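Local coordinates for salmonella typhimurium DB7155 bacteriophage DET7 tailspike (Bacteriophage, PDB 2V5I), which serves as the phage's receptor-binding tailspike, a trimeric beta-helix protein that binds and probably hydrolyses the O-antigen of Salmonella, at residues 316-330 with 340-354. Numbering follows the deposited sequence.
Sequences HQLPNNHLVDNILVM and DGSGGYVSNVTVQDC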
# COMPACT_ATOMS: atom_id res chain seq x y z
N HIS A 316 -6.72 16.46 -23.65
CA HIS A 316 -5.85 15.87 -22.64
C HIS A 316 -5.92 16.60 -21.28
O HIS A 316 -5.14 16.29 -20.39
CB HIS A 316 -4.41 15.67 -23.13
CG HIS A 316 -4.32 14.78 -24.34
ND1 HIS A 316 -4.77 13.48 -24.36
CD2 HIS A 316 -3.82 15.03 -25.57
CE1 HIS A 316 -4.54 12.97 -25.56
NE2 HIS A 316 -3.97 13.89 -26.32
N GLN A 317 -6.85 17.54 -21.15
CA GLN A 317 -7.00 18.32 -19.90
C GLN A 317 -8.37 18.15 -19.20
O GLN A 317 -8.73 18.96 -18.36
CB GLN A 317 -6.66 19.81 -20.14
CG GLN A 317 -5.26 19.96 -20.70
CD GLN A 317 -4.74 21.36 -20.63
OE1 GLN A 317 -5.17 22.16 -19.80
NE2 GLN A 317 -3.79 21.67 -21.51
N LEU A 318 -9.15 17.12 -19.54
CA LEU A 318 -10.43 16.91 -18.86
C LEU A 318 -10.24 16.59 -17.38
O LEU A 318 -9.28 15.91 -17.01
CB LEU A 318 -11.26 15.83 -19.51
CG LEU A 318 -11.87 16.19 -20.88
CD1 LEU A 318 -12.39 14.90 -21.53
CD2 LEU A 318 -12.94 17.25 -20.81
N PRO A 319 -11.16 17.09 -16.54
CA PRO A 319 -11.14 16.73 -15.09
C PRO A 319 -11.76 15.37 -14.82
O PRO A 319 -12.83 15.24 -14.22
CB PRO A 319 -11.94 17.87 -14.48
CG PRO A 319 -12.96 18.13 -15.49
CD PRO A 319 -12.27 18.01 -16.84
N ASN A 320 -11.08 14.33 -15.32
CA ASN A 320 -11.64 12.99 -15.28
C ASN A 320 -11.76 12.45 -13.89
O ASN A 320 -12.66 11.67 -13.60
CB ASN A 320 -10.98 12.04 -16.29
CG ASN A 320 -9.47 12.18 -16.38
OD1 ASN A 320 -8.82 12.59 -15.45
ND2 ASN A 320 -8.90 11.85 -17.55
N ASN A 321 -10.83 12.86 -13.03
CA ASN A 321 -10.90 12.61 -11.60
C ASN A 321 -11.16 11.17 -11.17
O ASN A 321 -11.96 10.92 -10.22
CB ASN A 321 -11.96 13.52 -10.95
CG ASN A 321 -11.70 13.73 -9.44
OD1 ASN A 321 -10.55 13.58 -8.95
ND2 ASN A 321 -12.75 13.97 -8.70
N HIS A 322 -10.47 10.23 -11.81
CA HIS A 322 -10.60 8.86 -11.32
C HIS A 322 -9.86 8.68 -9.99
O HIS A 322 -8.86 9.34 -9.72
CB HIS A 322 -10.10 7.88 -12.37
CG HIS A 322 -10.84 7.99 -13.66
ND1 HIS A 322 -12.21 7.85 -13.74
CD2 HIS A 322 -10.42 8.24 -14.95
CE1 HIS A 322 -12.61 8.05 -14.99
NE2 HIS A 322 -11.54 8.26 -15.74
N LEU A 323 -10.37 7.77 -9.15
CA LEU A 323 -9.76 7.44 -7.89
C LEU A 323 -8.88 6.20 -8.12
O LEU A 323 -9.37 5.07 -8.21
CB LEU A 323 -10.81 7.17 -6.81
CG LEU A 323 -10.32 6.72 -5.45
CD1 LEU A 323 -9.31 7.67 -4.87
CD2 LEU A 323 -11.54 6.59 -4.51
N VAL A 324 -7.58 6.44 -8.25
CA VAL A 324 -6.58 5.42 -8.62
C VAL A 324 -5.65 5.21 -7.45
O VAL A 324 -4.94 6.14 -7.05
CB VAL A 324 -5.74 5.87 -9.86
CG1 VAL A 324 -4.70 4.81 -10.23
CG2 VAL A 324 -6.66 6.11 -11.03
N ASP A 325 -5.73 4.01 -6.84
CA ASP A 325 -4.94 3.68 -5.63
C ASP A 325 -4.75 2.18 -5.51
O ASP A 325 -5.66 1.40 -5.72
CB ASP A 325 -5.71 4.17 -4.36
CG ASP A 325 -4.97 3.86 -3.06
OD1 ASP A 325 -3.91 4.47 -2.80
OD2 ASP A 325 -5.47 3.03 -2.26
N ASN A 326 -3.51 1.80 -5.19
CA ASN A 326 -3.15 0.43 -4.91
C ASN A 326 -3.37 -0.48 -6.12
O ASN A 326 -4.10 -1.45 -6.08
CB ASN A 326 -3.90 -0.14 -3.70
CG ASN A 326 -3.40 -1.50 -3.33
OD1 ASN A 326 -2.25 -1.83 -3.62
ND2 ASN A 326 -4.23 -2.30 -2.66
N ILE A 327 -2.72 -0.10 -7.21
CA ILE A 327 -2.75 -0.92 -8.44
C ILE A 327 -1.37 -1.43 -8.78
O ILE A 327 -0.37 -0.81 -8.46
CB ILE A 327 -3.38 -0.13 -9.63
CG1 ILE A 327 -2.65 1.17 -9.96
CG2 ILE A 327 -4.86 0.15 -9.36
CD1 ILE A 327 -2.92 1.70 -11.29
N LEU A 328 -1.33 -2.56 -9.50
CA LEU A 328 -0.07 -3.25 -9.83
C LEU A 328 -0.10 -3.67 -11.30
O LEU A 328 -1.14 -4.17 -11.77
CB LEU A 328 0.12 -4.50 -8.98
CG LEU A 328 1.26 -5.49 -9.32
CD1 LEU A 328 2.59 -4.86 -9.13
CD2 LEU A 328 1.13 -6.79 -8.50
N VAL A 329 0.98 -3.37 -12.03
CA VAL A 329 1.10 -3.81 -13.41
C VAL A 329 2.47 -4.50 -13.59
O VAL A 329 3.47 -3.98 -13.13
CB VAL A 329 0.99 -2.65 -14.41
CG1 VAL A 329 1.15 -3.14 -15.86
CG2 VAL A 329 -0.35 -1.85 -14.26
N MET A 330 2.47 -5.62 -14.32
CA MET A 330 3.74 -6.26 -14.68
C MET A 330 3.71 -6.83 -16.09
O MET A 330 2.67 -7.31 -16.56
CB MET A 330 4.03 -7.40 -13.70
CG MET A 330 4.22 -6.95 -12.29
SD MET A 330 4.69 -8.32 -11.19
CE MET A 330 6.24 -8.77 -11.95
N ASP A 340 -4.45 10.56 -18.95
CA ASP A 340 -4.44 12.00 -19.32
C ASP A 340 -5.38 12.77 -18.40
O ASP A 340 -6.02 12.17 -17.50
CB ASP A 340 -4.73 12.23 -20.82
CG ASP A 340 -6.24 12.17 -21.21
OD1 ASP A 340 -7.09 11.99 -20.34
OD2 ASP A 340 -6.51 12.26 -22.47
N GLY A 341 -5.43 14.09 -18.54
CA GLY A 341 -6.37 14.90 -17.84
C GLY A 341 -5.74 15.90 -16.91
O GLY A 341 -4.52 15.94 -16.78
N SER A 342 -6.57 16.75 -16.34
CA SER A 342 -6.14 17.77 -15.37
C SER A 342 -6.70 17.49 -13.98
O SER A 342 -7.77 16.89 -13.82
CB SER A 342 -6.52 19.16 -15.85
OG SER A 342 -7.92 19.43 -15.82
N GLY A 343 -5.98 17.98 -12.96
CA GLY A 343 -6.44 17.82 -11.62
C GLY A 343 -6.20 16.42 -11.11
O GLY A 343 -5.68 15.55 -11.82
N GLY A 344 -6.55 16.21 -9.87
CA GLY A 344 -6.62 14.86 -9.34
C GLY A 344 -5.35 14.32 -8.67
O GLY A 344 -4.33 15.00 -8.59
N TYR A 345 -5.51 13.09 -8.18
CA TYR A 345 -4.53 12.37 -7.33
C TYR A 345 -4.35 10.95 -7.82
O TYR A 345 -5.33 10.30 -8.24
CB TYR A 345 -4.97 12.40 -5.86
CG TYR A 345 -4.97 13.81 -5.30
CD1 TYR A 345 -6.03 14.66 -5.51
CD2 TYR A 345 -3.86 14.34 -4.68
CE1 TYR A 345 -6.01 15.99 -5.05
CE2 TYR A 345 -3.83 15.65 -4.21
CZ TYR A 345 -4.91 16.50 -4.50
OH TYR A 345 -4.91 17.79 -4.06
N VAL A 346 -3.13 10.44 -7.75
CA VAL A 346 -2.83 9.04 -8.06
C VAL A 346 -1.89 8.59 -6.93
O VAL A 346 -0.99 9.33 -6.56
CB VAL A 346 -2.07 8.93 -9.38
CG1 VAL A 346 -1.62 7.53 -9.63
CG2 VAL A 346 -2.94 9.40 -10.48
N SER A 347 -2.19 7.46 -6.27
CA SER A 347 -1.35 7.01 -5.17
C SER A 347 -1.14 5.51 -5.16
O SER A 347 -1.96 4.72 -5.62
CB SER A 347 -1.97 7.36 -3.79
OG SER A 347 -3.33 6.92 -3.71
N ASN A 348 0.03 5.12 -4.66
CA ASN A 348 0.28 3.75 -4.34
C ASN A 348 0.17 2.87 -5.59
O ASN A 348 -0.63 1.92 -5.66
CB ASN A 348 -0.62 3.27 -3.20
CG ASN A 348 -0.61 4.24 -2.00
OD1 ASN A 348 0.43 4.86 -1.66
ND2 ASN A 348 -1.77 4.44 -1.41
N VAL A 349 1.01 3.19 -6.56
CA VAL A 349 1.05 2.49 -7.84
C VAL A 349 2.34 1.73 -7.91
O VAL A 349 3.37 2.27 -7.59
CB VAL A 349 1.02 3.56 -8.99
CG1 VAL A 349 1.39 2.97 -10.34
CG2 VAL A 349 -0.36 4.21 -9.06
N THR A 350 2.30 0.48 -8.40
CA THR A 350 3.49 -0.37 -8.55
C THR A 350 3.50 -0.92 -9.98
O THR A 350 2.61 -1.68 -10.39
CB THR A 350 3.48 -1.53 -7.52
OG1 THR A 350 3.42 -0.96 -6.17
CG2 THR A 350 4.74 -2.39 -7.70
N VAL A 351 4.45 -0.45 -10.80
CA VAL A 351 4.65 -0.95 -12.15
C VAL A 351 6.06 -1.56 -12.16
O VAL A 351 7.04 -0.87 -11.87
CB VAL A 351 4.53 0.19 -13.19
CG1 VAL A 351 4.76 -0.36 -14.56
CG2 VAL A 351 3.16 0.83 -13.13
N GLN A 352 6.17 -2.83 -12.52
CA GLN A 352 7.48 -3.48 -12.44
C GLN A 352 7.66 -4.46 -13.59
O GLN A 352 6.74 -5.19 -13.94
CB GLN A 352 7.74 -4.10 -11.07
CG GLN A 352 6.80 -5.04 -10.57
CD GLN A 352 6.82 -5.34 -9.01
OE1 GLN A 352 7.45 -4.66 -8.12
NE2 GLN A 352 6.12 -6.38 -8.70
N ASP A 353 8.83 -4.39 -14.23
CA ASP A 353 9.24 -5.43 -15.23
C ASP A 353 8.33 -5.38 -16.44
O ASP A 353 7.79 -6.44 -16.84
CB ASP A 353 9.27 -6.85 -14.60
CG ASP A 353 10.14 -7.86 -15.40
OD1 ASP A 353 10.97 -7.44 -16.22
OD2 ASP A 353 9.99 -9.07 -15.15
N CYS A 354 8.18 -4.18 -17.01
CA CYS A 354 7.36 -3.97 -18.23
C CYS A 354 8.27 -3.89 -19.45
O CYS A 354 9.39 -3.35 -19.40
CB CYS A 354 6.46 -2.75 -18.18
SG CYS A 354 5.10 -2.95 -16.96
O HOH W 1 -8.55 14.69 -21.16
O HOH W 2 -9.05 15.06 -12.33
O HOH W 3 -8.24 11.92 -8.93
O HOH W 4 -7.11 9.18 -6.58
O HOH W 5 -5.23 8.46 -4.84
O HOH W 6 0.74 -0.81 -5.50
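Two successive rungs of the right-handed parallel beta-helix of a P22-type tailspike meet here, strand 327-330 running alongside strand 349-352 at 7°. T350 N bonds to I327 O at 3.0 Å, V329 N to T350 O, and Q352 N to V329 O. Like sits on like: I327 CG1 lies 3.9 Å from V349 CG2, with V329 beside V351 on the same face, and V324 pairs with V346 before the corner. Both rungs turn that corner, at N326 and N348, in left-handed backbone conformation. Just before N326, CG of D325 lies anti to the backbone N (chi1 180°), which carries the carboxylate across to the next rung, where OD1 takes the S347 OG hydroxyl at 2.7 Å. At the other end, H316 ND1 donates in its ring plane to D340 OD2 (2.8 Å), reaching it on the anti side. N320 ND2 holds D340 O at 2.9 Å, nearly straight at 168° but from above the carbonyl plane, and S342 OG donates to Q317 O. Inside the coil, I327 and V329 pack on F290 of strand 290-291; at the trimer interface, N348 ND2 bonds T350 OG1 of the second subunit, its OD1 taking N370 ND2 of the same chain, while strand 367-369 continues the stack beyond Y345 and V346.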